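Local atomic coordinates of clavulanic acid biosynthesis oligopeptide binding protein 2 (Streptomyces clavuligerus, PDB entry 2WOL), a protein that probably binds oligopeptides as an extracellular solute-binding protein associated with the biosynthesis of clavulanic acid. Residues V38-V43 with N272-G277; K423-A428 with R442-G447; D184-Q189 with A455-E460; V124-A129 with P152-T157. All coordinates share one frame; numbering follows the deposited sequence.

Interaction 1 (V38-V43 with N272-G277)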
loop_
_atom_site.group_PDB
_atom_site.type_symbol
_atom_site.label_atom_id
_atom_site.label_comp_id
_atom_site.label_asym_id
_atom_site.label_seq_id
_atom_site.Cartn_x
_atom_site.Cartn_y
_atom_site.Cartn_z
ATOM N N VAL A 38 -5.414 16.515 -9.852
ATOM C CA VAL A 38 -4.317 17.304 -9.312
ATOM C C VAL A 38 -3.484 16.468 -8.331
ATOM O O VAL A 38 -3.992 15.547 -7.691
ATOM C CB VAL A 38 -4.837 18.636 -8.689
ATOM C CG1 VAL A 38 -5.725 18.382 -7.470
ATOM C CG2 VAL A 38 -3.684 19.587 -8.372
ATOM N N SER A 39 -2.194 16.783 -8.258
ATOM C CA SER A 39 -1.263 16.124 -7.348
ATOM C C SER A 39 -0.223 17.147 -6.917
ATOM O O SER A 39 0.098 18.075 -7.675
ATOM C CB SER A 39 -0.577 14.942 -8.048
ATOM O OG SER A 39 0.418 14.351 -7.224
ATOM N N SER A 40 0.300 16.976 -5.706
ATOM C CA SER A 40 1.381 17.828 -5.223
ATOM C C SER A 40 2.739 17.321 -5.694
ATOM O O SER A 40 3.734 18.040 -5.606
ATOM C CB SER A 40 1.351 17.938 -3.694
ATOM O OG SER A 40 1.870 16.778 -3.069
ATOM N N ALA A 41 2.769 16.084 -6.188
ATOM C CA ALA A 41 4.003 15.427 -6.602
ATOM C C ALA A 41 3.865 14.825 -7.992
ATOM O O ALA A 41 2.774 14.434 -8.405
ATOM C CB ALA A 41 4.383 14.355 -5.602
ATOM N N ASP A 42 4.981 14.757 -8.712
ATOM C CA ASP A 42 5.036 14.077 -10.001
ATOM C C ASP A 42 4.989 12.567 -9.767
ATOM O O ASP A 42 5.276 12.087 -8.667
ATOM C CB ASP A 42 6.340 14.462 -10.719
ATOM C CG ASP A 42 6.264 14.306 -12.237
ATOM O OD1 ASP A 42 5.291 13.732 -12.763
ATOM O OD2 ASP A 42 7.211 14.768 -12.910
ATOM N N VAL A 43 4.616 11.821 -10.801
ATOM C CA VAL A 43 4.744 10.369 -10.768
ATOM C C VAL A 43 6.203 9.990 -10.509
ATOM O O VAL A 43 7.120 10.719 -10.905
ATOM C CB VAL A 43 4.259 9.715 -12.091
ATOM C CG1 VAL A 43 2.797 10.052 -12.348
ATOM C CG2 VAL A 43 5.129 10.141 -13.283
ATOM N N ASN A 272 -8.363 15.184 -6.236
ATOM C CA ASN A 272 -6.950 15.023 -5.903
ATOM C C ASN A 272 -6.532 13.573 -6.167
ATOM O O ASN A 272 -6.920 12.663 -5.431
ATOM C CB ASN A 272 -6.723 15.411 -4.438
ATOM C CG ASN A 272 -5.302 15.155 -3.966
ATOM O OD1 ASN A 272 -4.491 14.560 -4.672
ATOM N ND2 ASN A 272 -5.000 15.607 -2.757
ATOM N N LEU A 273 -5.740 13.367 -7.219
ATOM C CA LEU A 273 -5.267 12.032 -7.592
ATOM C C LEU A 273 -4.289 11.454 -6.575
ATOM O O LEU A 273 -4.355 10.271 -6.242
ATOM C CB LEU A 273 -4.610 12.056 -8.979
ATOM C CG LEU A 273 -3.813 10.812 -9.396
ATOM C CD1 LEU A 273 -4.702 9.580 -9.508
ATOM C CD2 LEU A 273 -3.063 11.059 -10.697
ATOM N N GLU A 274 -3.380 12.297 -6.093
ATOM C CA GLU A 274 -2.349 11.857 -5.154
ATOM C C GLU A 274 -2.985 11.251 -3.905
ATOM O O GLU A 274 -2.489 10.263 -3.356
ATOM C CB GLU A 274 -1.435 13.022 -4.789
ATOM C CG GLU A 274 -0.192 12.598 -4.045
ATOM C CD GLU A 274 0.609 13.767 -3.536
ATOM O OE1 GLU A 274 0.072 14.898 -3.493
ATOM O OE2 GLU A 274 1.777 13.540 -3.173
ATOM N N GLY A 275 -4.084 11.859 -3.462
ATOM C CA GLY A 275 -4.941 11.277 -2.442
ATOM C C GLY A 275 -4.399 11.225 -1.029
ATOM O O GLY A 275 -4.781 10.344 -0.260
ATOM N N ARG A 276 -3.525 12.162 -0.670
ATOM C CA ARG A 276 -3.007 12.212 0.702
ATOM C C ARG A 276 -4.011 12.832 1.677
ATOM O O ARG A 276 -3.721 12.978 2.864
ATOM C CB ARG A 276 -1.687 12.980 0.769
ATOM C CG ARG A 276 -0.488 12.305 0.130
ATOM C CD ARG A 276 0.769 12.984 0.653
ATOM N NE ARG A 276 1.774 13.231 -0.377
ATOM C CZ ARG A 276 2.570 14.300 -0.408
ATOM N NH1 ARG A 276 2.467 15.244 0.523
ATOM N NH2 ARG A 276 3.460 14.436 -1.386
ATOM N N GLY A 277 -5.185 13.194 1.166
ATOM C CA GLY A 277 -6.248 13.761 1.985
ATOM C C GLY A 277 -6.159 15.267 2.090
ATOM O O GLY A 277 -5.197 15.878 1.616
#

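Interaction 2 (K423-A428 with R442-G447)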
loop_
_atom_site.group_PDB
_atom_site.type_symbol
_atom_site.label_atom_id
_atom_site.label_comp_id
_atom_site.label_asym_id
_atom_site.label_seq_id
_atom_site.Cartn_x
_atom_site.Cartn_y
_atom_site.Cartn_z
ATOM N N LYS A 423 16.201 10.924 17.835
ATOM C CA LYS A 423 17.113 11.029 16.699
ATOM C C LYS A 423 16.302 11.149 15.416
ATOM O O LYS A 423 15.601 10.214 15.024
ATOM C CB LYS A 423 18.062 9.823 16.637
ATOM C CG LYS A 423 18.951 9.750 15.387
ATOM C CD LYS A 423 19.958 10.891 15.324
ATOM C CE LYS A 423 20.720 10.876 14.008
ATOM N NZ LYS A 423 21.752 11.954 13.962
ATOM N N GLU A 424 16.388 12.311 14.778
ATOM C CA GLU A 424 15.698 12.532 13.513
ATOM C C GLU A 424 16.547 12.068 12.342
ATOM O O GLU A 424 17.759 12.301 12.307
ATOM C CB GLU A 424 15.314 14.001 13.343
ATOM C CG GLU A 424 14.154 14.424 14.225
ATOM C CD GLU A 424 13.763 15.877 14.040
ATOM O OE1 GLU A 424 14.573 16.665 13.498
ATOM O OE2 GLU A 424 12.639 16.235 14.440
ATOM N N LEU A 425 15.899 11.400 11.392
ATOM C CA LEU A 425 16.560 10.922 10.188
ATOM C C LEU A 425 15.948 11.600 8.966
ATOM O O LEU A 425 14.789 12.016 8.999
ATOM C CB LEU A 425 16.440 9.397 10.074
ATOM C CG LEU A 425 16.983 8.549 11.232
ATOM C CD1 LEU A 425 16.567 7.089 11.077
ATOM C CD2 LEU A 425 18.503 8.677 11.352
ATOM N N ASP A 426 16.734 11.706 7.895
ATOM C CA ASP A 426 16.287 12.317 6.641
ATOM C C ASP A 426 14.961 11.723 6.164
ATOM O O ASP A 426 14.798 10.499 6.119
ATOM C CB ASP A 426 17.356 12.143 5.560
ATOM C CG ASP A 426 17.238 13.165 4.438
ATOM O OD1 ASP A 426 16.105 13.520 4.041
ATOM O OD2 ASP A 426 18.294 13.610 3.943
ATOM N N VAL A 427 14.027 12.603 5.808
ATOM C CA VAL A 427 12.675 12.213 5.402
ATOM C C VAL A 427 12.666 11.396 4.104
ATOM O O VAL A 427 12.056 10.325 4.043
ATOM C CB VAL A 427 11.742 13.456 5.265
ATOM C CG1 VAL A 427 10.381 13.070 4.692
ATOM C CG2 VAL A 427 11.571 14.151 6.613
ATOM N N ALA A 428 13.355 11.908 3.084
ATOM C CA ALA A 428 13.350 11.315 1.744
ATOM C C ALA A 428 13.896 9.887 1.697
ATOM O O ALA A 428 13.433 9.070 0.897
ATOM C CB ALA A 428 14.113 12.206 0.773
ATOM N N ARG A 442 21.563 0.304 13.863
ATOM C CA ARG A 442 22.671 -0.027 14.763
ATOM C C ARG A 442 23.624 1.152 14.988
ATOM O O ARG A 442 24.042 1.402 16.118
ATOM C CB ARG A 442 23.424 -1.257 14.257
ATOM C CG ARG A 442 22.669 -2.553 14.475
ATOM C CD ARG A 442 23.225 -3.664 13.603
ATOM N NE ARG A 442 22.574 -4.944 13.866
ATOM C CZ ARG A 442 21.397 -5.308 13.361
ATOM N NH1 ARG A 442 20.724 -4.485 12.560
ATOM N NH2 ARG A 442 20.898 -6.501 13.661
ATOM N N GLU A 443 23.949 1.881 13.920
ATOM C CA GLU A 443 24.847 3.045 14.011
ATOM C C GLU A 443 24.381 4.063 15.056
ATOM O O GLU A 443 25.183 4.580 15.845
ATOM C CB GLU A 443 24.993 3.725 12.643
ATOM C CG GLU A 443 25.881 4.973 12.660
ATOM C CD GLU A 443 25.954 5.698 11.322
ATOM O OE1 GLU A 443 25.556 5.122 10.284
ATOM O OE2 GLU A 443 26.415 6.860 11.310
ATOM N N HIS A 444 23.079 4.340 15.057
ATOM C CA HIS A 444 22.508 5.358 15.928
ATOM C C HIS A 444 21.860 4.777 17.181
ATOM O O HIS A 444 21.369 5.526 18.025
ATOM C CB HIS A 444 21.510 6.219 15.157
ATOM C CG HIS A 444 22.119 6.952 14.006
ATOM N ND1 HIS A 444 22.966 8.027 14.176
ATOM C CD2 HIS A 444 22.015 6.762 12.670
ATOM C CE1 HIS A 444 23.352 8.470 12.993
ATOM N NE2 HIS A 444 22.787 7.721 12.063
ATOM N N GLY A 445 21.872 3.452 17.296
ATOM C CA GLY A 445 21.339 2.766 18.479
ATOM C C GLY A 445 19.871 3.074 18.698
ATOM O O GLY A 445 19.467 3.504 19.785
ATOM N N LEU A 446 19.080 2.835 17.657
ATOM C CA LEU A 446 17.662 3.192 17.645
ATOM C C LEU A 446 16.804 2.047 18.176
ATOM O O LEU A 446 16.313 1.205 17.418
ATOM C CB LEU A 446 17.225 3.609 16.233
ATOM C CG LEU A 446 18.072 4.716 15.588
ATOM C CD1 LEU A 446 17.652 5.000 14.152
ATOM C CD2 LEU A 446 18.049 5.998 16.426
ATOM N N GLY A 447 16.641 2.027 19.497
ATOM C CA GLY A 447 15.897 0.979 20.190
ATOM C C GLY A 447 14.411 1.016 19.895
ATOM O O GLY A 447 13.739 -0.015 19.961
#

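Interaction 3 (D184-Q189 with A455-E460)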
loop_
_atom_site.group_PDB
_atom_site.type_symbol
_atom_site.label_atom_id
_atom_site.label_comp_id
_atom_site.label_asym_id
_atom_site.label_seq_id
_atom_site.Cartn_x
_atom_site.Cartn_y
_atom_site.Cartn_z
ATOM N N ASP A 184 -2.894 -14.292 -7.389
ATOM C CA ASP A 184 -3.779 -13.426 -8.180
ATOM C C ASP A 184 -3.528 -11.941 -7.867
ATOM O O ASP A 184 -3.686 -11.076 -8.731
ATOM C CB ASP A 184 -5.257 -13.739 -7.913
ATOM C CG ASP A 184 -5.815 -14.857 -8.796
ATOM O OD1 ASP A 184 -5.166 -15.274 -9.789
ATOM O OD2 ASP A 184 -6.942 -15.304 -8.496
ATOM N N HIS A 185 -3.158 -11.658 -6.619
ATOM C CA HIS A 185 -2.845 -10.292 -6.198
ATOM C C HIS A 185 -1.603 -9.765 -6.891
ATOM O O HIS A 185 -1.571 -8.613 -7.329
ATOM C CB HIS A 185 -2.672 -10.212 -4.684
ATOM C CG HIS A 185 -3.949 -10.382 -3.929
ATOM N ND1 HIS A 185 -4.763 -9.321 -3.597
ATOM C CD2 HIS A 185 -4.561 -11.492 -3.455
ATOM C CE1 HIS A 185 -5.819 -9.768 -2.941
ATOM N NE2 HIS A 185 -5.720 -11.082 -2.840
ATOM N N LEU A 186 -0.586 -10.617 -7.005
ATOM C CA LEU A 186 0.636 -10.239 -7.706
ATOM C C LEU A 186 0.364 -9.988 -9.184
ATOM O O LEU A 186 0.976 -9.110 -9.789
ATOM C CB LEU A 186 1.730 -11.293 -7.520
ATOM C CG LEU A 186 2.148 -11.630 -6.082
ATOM C CD1 LEU A 186 3.374 -12.528 -6.101
ATOM C CD2 LEU A 186 2.406 -10.387 -5.214
ATOM N N MET A 187 -0.582 -10.737 -9.746
ATOM C CA MET A 187 -0.947 -10.578 -11.148
ATOM C C MET A 187 -1.839 -9.363 -11.392
ATOM O O MET A 187 -2.157 -9.052 -12.539
ATOM C CB MET A 187 -1.599 -11.855 -11.683
ATOM C CG MET A 187 -0.648 -13.045 -11.793
ATOM S SD MET A 187 0.790 -12.741 -12.847
ATOM C CE MET A 187 2.051 -12.245 -11.677
ATOM N N ALA A 188 -2.235 -8.689 -10.311
ATOM C CA ALA A 188 -3.060 -7.484 -10.387
ATOM C C ALA A 188 -2.225 -6.208 -10.271
ATOM O O ALA A 188 -2.762 -5.100 -10.344
ATOM C CB ALA A 188 -4.145 -7.515 -9.303
ATOM N N GLN A 189 -0.915 -6.373 -10.106
ATOM C CA GLN A 189 -0.005 -5.244 -9.926
ATOM C C GLN A 189 0.564 -4.776 -11.268
ATOM O O GLN A 189 0.774 -5.595 -12.159
ATOM C CB GLN A 189 1.111 -5.613 -8.938
ATOM C CG GLN A 189 0.605 -6.215 -7.603
ATOM C CD GLN A 189 -0.487 -5.387 -6.922
ATOM O OE1 GLN A 189 -1.464 -5.931 -6.381
ATOM N NE2 GLN A 189 -0.324 -4.071 -6.941
ATOM N N ALA A 455 0.075 -2.306 3.302
ATOM C CA ALA A 455 0.366 -3.489 2.498
ATOM C C ALA A 455 0.421 -3.155 1.010
ATOM O O ALA A 455 -0.287 -2.266 0.541
ATOM C CB ALA A 455 -0.675 -4.550 2.749
ATOM N N ASP A 456 1.260 -3.880 0.277
ATOM C CA ASP A 456 1.339 -3.730 -1.177
ATOM C C ASP A 456 0.223 -4.481 -1.903
ATOM O O ASP A 456 0.002 -4.283 -3.098
ATOM C CB ASP A 456 2.712 -4.168 -1.685
ATOM C CG ASP A 456 3.825 -3.245 -1.222
ATOM O OD1 ASP A 456 3.546 -2.059 -0.941
ATOM O OD2 ASP A 456 4.986 -3.696 -1.145
ATOM N N PHE A 457 -0.465 -5.352 -1.169
ATOM C CA PHE A 457 -1.695 -6.014 -1.626
ATOM C C PHE A 457 -2.550 -6.387 -0.406
ATOM O O PHE A 457 -2.002 -6.698 0.656
ATOM C CB PHE A 457 -1.419 -7.210 -2.569
ATOM C CG PHE A 457 -0.329 -8.141 -2.099
ATOM C CD1 PHE A 457 -0.650 -9.328 -1.440
ATOM C CD2 PHE A 457 1.013 -7.854 -2.355
ATOM C CE1 PHE A 457 0.352 -10.202 -1.016
ATOM C CE2 PHE A 457 2.021 -8.716 -1.932
ATOM C CZ PHE A 457 1.691 -9.893 -1.262
ATOM N N PRO A 458 -3.891 -6.305 -0.535
ATOM C CA PRO A 458 -4.772 -6.392 0.637
ATOM C C PRO A 458 -5.027 -7.806 1.170
ATOM O O PRO A 458 -6.166 -8.287 1.154
ATOM C CB PRO A 458 -6.069 -5.746 0.143
ATOM C CG PRO A 458 -6.090 -6.046 -1.314
ATOM C CD PRO A 458 -4.657 -6.064 -1.774
ATOM N N THR A 459 -3.963 -8.449 1.643
ATOM C CA THR A 459 -4.068 -9.753 2.288
ATOM C C THR A 459 -3.235 -9.748 3.556
ATOM O O THR A 459 -2.399 -8.857 3.765
ATOM C CB THR A 459 -3.545 -10.908 1.395
ATOM O OG1 THR A 459 -2.140 -10.745 1.175
ATOM C CG2 THR A 459 -4.280 -10.962 0.060
ATOM N N GLU A 460 -3.452 -10.758 4.394
ATOM C CA GLU A 460 -2.672 -10.915 5.616
ATOM C C GLU A 460 -1.179 -11.079 5.331
ATOM O O GLU A 460 -0.345 -10.513 6.045
ATOM C CB GLU A 460 -3.190 -12.086 6.450
ATOM C CG GLU A 460 -4.530 -11.836 7.124
ATOM C CD GLU A 460 -5.720 -12.194 6.249
ATOM O OE1 GLU A 460 -5.560 -12.311 5.016
ATOM O OE2 GLU A 460 -6.825 -12.359 6.800
#

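Interaction 4 (V124-A129 with P152-T157)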
loop_
_atom_site.group_PDB
_atom_site.type_symbol
_atom_site.label_atom_id
_atom_site.label_comp_id
_atom_site.label_asym_id
_atom_site.label_seq_id
_atom_site.Cartn_x
_atom_site.Cartn_y
_atom_site.Cartn_z
ATOM N N VAL A 124 6.996 -9.812 -16.416
ATOM C CA VAL A 124 7.472 -10.462 -15.200
ATOM C C VAL A 124 9.001 -10.613 -15.229
ATOM O O VAL A 124 9.678 -10.387 -14.224
ATOM C CB VAL A 124 6.757 -11.820 -14.978
ATOM C CG1 VAL A 124 7.368 -12.577 -13.821
ATOM C CG2 VAL A 124 5.263 -11.589 -14.734
ATOM N N GLN A 125 9.535 -10.973 -16.393
ATOM C CA GLN A 125 10.981 -11.086 -16.567
ATOM C C GLN A 125 11.697 -9.758 -16.335
ATOM O O GLN A 125 12.767 -9.735 -15.721
ATOM C CB GLN A 125 11.311 -11.648 -17.949
ATOM C CG GLN A 125 11.030 -13.133 -18.050
ATOM C CD GLN A 125 11.223 -13.717 -19.439
ATOM O OE1 GLN A 125 11.180 -14.933 -19.600
ATOM N NE2 GLN A 125 11.400 -12.863 -20.444
ATOM N N ARG A 126 11.104 -8.662 -16.813
ATOM C CA ARG A 126 11.653 -7.313 -16.633
ATOM C C ARG A 126 11.948 -6.973 -15.174
ATOM O O ARG A 126 12.936 -6.301 -14.875
ATOM C CB ARG A 126 10.702 -6.256 -17.203
ATOM C CG ARG A 126 10.628 -6.225 -18.707
ATOM C CD ARG A 126 9.595 -5.216 -19.165
ATOM N NE ARG A 126 10.169 -3.888 -19.378
ATOM C CZ ARG A 126 9.843 -2.787 -18.700
ATOM N NH1 ARG A 126 8.937 -2.821 -17.726
ATOM N NH2 ARG A 126 10.436 -1.643 -18.997
ATOM N N VAL A 127 11.074 -7.419 -14.276
ATOM C CA VAL A 127 11.238 -7.175 -12.841
ATOM C C VAL A 127 12.608 -7.655 -12.339
ATOM O O VAL A 127 13.193 -7.056 -11.429
ATOM C CB VAL A 127 10.086 -7.825 -12.033
ATOM C CG1 VAL A 127 10.316 -7.694 -10.526
ATOM C CG2 VAL A 127 8.745 -7.210 -12.431
ATOM N N PHE A 128 13.126 -8.717 -12.956
ATOM C CA PHE A 128 14.416 -9.291 -12.569
ATOM C C PHE A 128 15.608 -8.400 -12.919
ATOM O O PHE A 128 16.685 -8.558 -12.342
ATOM C CB PHE A 128 14.605 -10.665 -13.215
ATOM C CG PHE A 128 13.806 -11.759 -12.567
ATOM C CD1 PHE A 128 12.425 -11.823 -12.734
ATOM C CD2 PHE A 128 14.434 -12.737 -11.797
ATOM C CE1 PHE A 128 11.688 -12.833 -12.146
ATOM C CE2 PHE A 128 13.699 -13.755 -11.199
ATOM C CZ PHE A 128 12.324 -13.806 -11.377
ATOM N N ALA A 129 15.420 -7.478 -13.863
ATOM C CA ALA A 129 16.496 -6.584 -14.287
ATOM C C ALA A 129 16.563 -5.360 -13.374
ATOM O O ALA A 129 16.321 -4.233 -13.807
ATOM C CB ALA A 129 16.312 -6.176 -15.748
ATOM N N PRO A 152 19.069 -13.630 -14.975
ATOM C CA PRO A 152 19.659 -12.291 -14.970
ATOM C C PRO A 152 18.806 -11.199 -15.627
ATOM O O PRO A 152 19.301 -10.093 -15.864
ATOM C CB PRO A 152 20.945 -12.494 -15.774
ATOM C CG PRO A 152 20.569 -13.512 -16.795
ATOM C CD PRO A 152 19.506 -14.405 -16.154
ATOM N N GLY A 153 17.542 -11.498 -15.918
ATOM C CA GLY A 153 16.680 -10.532 -16.595
ATOM C C GLY A 153 16.760 -10.650 -18.108
ATOM O O GLY A 153 17.692 -11.268 -18.639
ATOM N N PRO A 154 15.797 -10.035 -18.817
ATOM C CA PRO A 154 15.621 -10.249 -20.253
ATOM C C PRO A 154 16.593 -9.489 -21.157
ATOM O O PRO A 154 16.552 -9.671 -22.379
ATOM C CB PRO A 154 14.196 -9.752 -20.495
ATOM C CG PRO A 154 14.029 -8.658 -19.505
ATOM C CD PRO A 154 14.798 -9.087 -18.279
ATOM N N TYR A 155 17.439 -8.643 -20.574
ATOM C CA TYR A 155 18.433 -7.894 -21.351
ATOM C C TYR A 155 19.778 -8.615 -21.379
ATOM O O TYR A 155 20.557 -8.445 -22.318
ATOM C CB TYR A 155 18.588 -6.468 -20.808
ATOM C CG TYR A 155 17.262 -5.768 -20.603
ATOM C CD1 TYR A 155 16.351 -5.646 -21.651
ATOM C CD2 TYR A 155 16.915 -5.239 -19.363
ATOM C CE1 TYR A 155 15.127 -5.017 -21.469
ATOM C CE2 TYR A 155 15.692 -4.601 -19.172
ATOM C CZ TYR A 155 14.807 -4.498 -20.229
ATOM O OH TYR A 155 13.598 -3.867 -20.044
ATOM N N ARG A 156 20.025 -9.429 -20.354
ATOM C CA ARG A 156 21.282 -10.163 -20.215
ATOM C C ARG A 156 21.229 -11.576 -20.795
ATOM O O ARG A 156 22.269 -12.198 -21.027
ATOM C CB ARG A 156 21.713 -10.195 -18.748
ATOM C CG ARG A 156 22.029 -8.822 -18.197
ATOM C CD ARG A 156 22.632 -8.895 -16.803
ATOM N NE ARG A 156 22.934 -7.561 -16.289
ATOM C CZ ARG A 156 24.066 -6.903 -16.527
ATOM N NH1 ARG A 156 25.021 -7.453 -17.275
ATOM N NH2 ARG A 156 24.249 -5.695 -16.013
ATOM N N THR A 157 20.020 -12.083 -21.014
ATOM C CA THR A 157 19.816 -13.339 -21.727
ATOM C C THR A 157 18.483 -13.304 -22.467
ATOM O O THR A 157 17.529 -12.661 -22.013
ATOM C CB THR A 157 19.885 -14.578 -20.794
ATOM O OG1 THR A 157 19.847 -15.774 -21.587
ATOM C CG2 THR A 157 18.726 -14.595 -19.796
#

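Interaction 1 (V38-V43 with N272-G277)
V38 and N272 form a parallel beta bridge, their CA atoms 4.9 Å apart, and the backbone bond from L273 N to V38 O (2.8 Å) closes it just where the second strand gives way to a loop. Beyond the bridge, side chains take over. E274 holds its CG anti to the backbone N (chi1 -169°), and from there the extended chain carries the carboxylate across to S40. E274 OE1 is gripped by two donors of that one serine: S40 OG, at 2.6 Å on the syn lone pair, and S40 N, at 3.0 Å from above the carboxylate plane. The other oxygen, OE2, makes a salt bridge to R276 NH2, so both oxygens are engaged, and the nearby guanidinium probably offsets the charge. S39 OG rests 3.3 Å from E274 CB while donating a hydrogen bond to A41 O on a lone pair in the carbonyl plane. N272 suits the strand end because its OD1 accepts from G275 N, an Asx motif, and G275 adopts a positive phi easily. Strand 34-39 lies between strand 271-272 and strand 248-253 in the mixed sheet, with helix 257-265 touching V38, S40 and R276 and W55 of helix 54-63 packing on S39, L273 and E274.

Interaction 2 (K423-A428 with R442-G447)
K423 lays an aliphatic carbon, not its ammonium, over the imidazole of H444: CE sits 3.9 Å from the ring centroid in a CH-pi contact, displaced toward the rim beside ND1 and CE1. The bend at chi2 (66°) turns CD away from a straight course, and the remaining chain runs on extended past the ring, leaving K423 NZ 4.1 Å from H444 ND1. If the histidine were charged, this proximity would probably be unfavourable. The opposite face of the ring carries E443 CG, so methylene groups sandwich the imidazole. Deeper in, L425 and L446 meet tip to tip, CD1 to CD1 at 3.9 Å, while L446 CD2 touches K423 CB at 3.8 Å. Helix 438-444 ends here in a Schellman motif with G445, whose positive phi glycine adopts easily, as the C-prime residue; the chain then leads L446 onto the sheet. The path from strand 418-425 through helices 430-434 and 438-444 to strand 448-453 is a beta-alpha-beta crossover, both strands running parallel to strand 391-398 between them. The leucines suit the buried side, the lysine and histidine the more exposed margin. V394 on that central strand touches both K423 and L446.

Interaction 3 (D184-Q189 with A455-E460)
H185 and F457 send their rings apart through their first torsions: H185 places CG anti to the carbonyl carbon (chi1 -70°), setting the imidazole toward T459, whereas F457 holds CG between its backbone N and carbonyl carbon (chi1 46°), which sets F457 CG beside H185 CB at 4.1 Å. The backbones themselves approach closely enough to put H185 CB and F457 CB 3.9 Å apart. The CG2 methyl of T459 stands over one face of the imidazole in a CH-pi contact, 3.5 Å from the H185 ring centroid and 24° off the normal. Packing is tightest toward the rim, where T459 CG2 lies 3.2 Å from H185 NE2. P458 CD comes obliquely to the same imidazole, 3.7 Å from H185 ND1, a nitrogen whose polar need is met by a hydrogen bond to Y70 OH. The phenyl ring of F457 receives L186 on one face, CD2 lying 4.2 Å from its centroid. Proline fits the inverse gamma turn that it centres, closed by the bond from T459 N to F457 O (2.8 Å). Threonine is doubly suited to its N-cap position, because its methyl serves the imidazole while OG1 bonds to G462 N and to D182 OD2. Nearby, D456 O and D456 OD1 each hydrogen-bond to a different glycerol, probably from the crystallisation liquor but consistent with a pocket. The contact joins the end of helix 183-186 to the loop between strand 448-453 and helix 460-468; helix 140-144 backs L186, and Y139 just before it sets its ring edge-to-face with F457 and its OH, like that of Y52, against D456 OD2 in a hydrogen bond.

Interaction 4 (V124-A129 with P152-T157)
R126 and Y155 bring their flat groups together almost perpendicular, with guanidinium and phenol planes 87° apart. One face of the Y155 ring is covered by its neighbour P154, whose CG stands 4.1 Å above the ring centre, and A129 CB approaches obliquely, 3.8 Å from Y155 CD2. The F128 ring meets V124 O at its edge, in plane, and takes part across the contact through CB, which lies 4.0 Å from G153 CA. The CA atoms of A129 and G153 are only 4.6 Å apart, which suits glycine, since a side chain at G153 would point toward A129, and its backbone angles (phi 89°) would bring a CB against the carbonyl of P152. P154 then wedges against the last turn of helix 117-127, its CD 3.3 Å from Q125 O and its CG 4.0 Å from R126 CA. A rigid ring fills such a site without a polar group of its own. Q125 passes alongside it in the opposite direction, sending OE1 on to L161 N. Apolar packing of P154 and A129 thus joins helix end to loop, while the polar ends converge on D200, whose OD2 hydrogen-bonds Y155 OH and makes a salt bridge with R126 NE. R126 NH2 pairs with D47, and these acids should favour a charged arginine.

Overall arrangement
The four contacts spread through a two-lobed chain of the kind expected for solute-binding proteins. Interaction 2 lies in the sheet that contains strand 448-453; interaction 3, reaching from the loop after that strand to helix 183-186, probably bridges the two sides of the ligand cleft. The two glycerols bound at D456, probably from the crystallisation liquor, are consistent with that reading. Interaction 4 comes within about 4 Å of interaction 3 at the nearest atoms without touching it, though their centres are about 22 Å apart. Interaction 1, in a separate sheet, has its centre likewise about 22 Å from that of interaction 3. Interactions 2 and 4 are farthest apart, about 34 Å between centres.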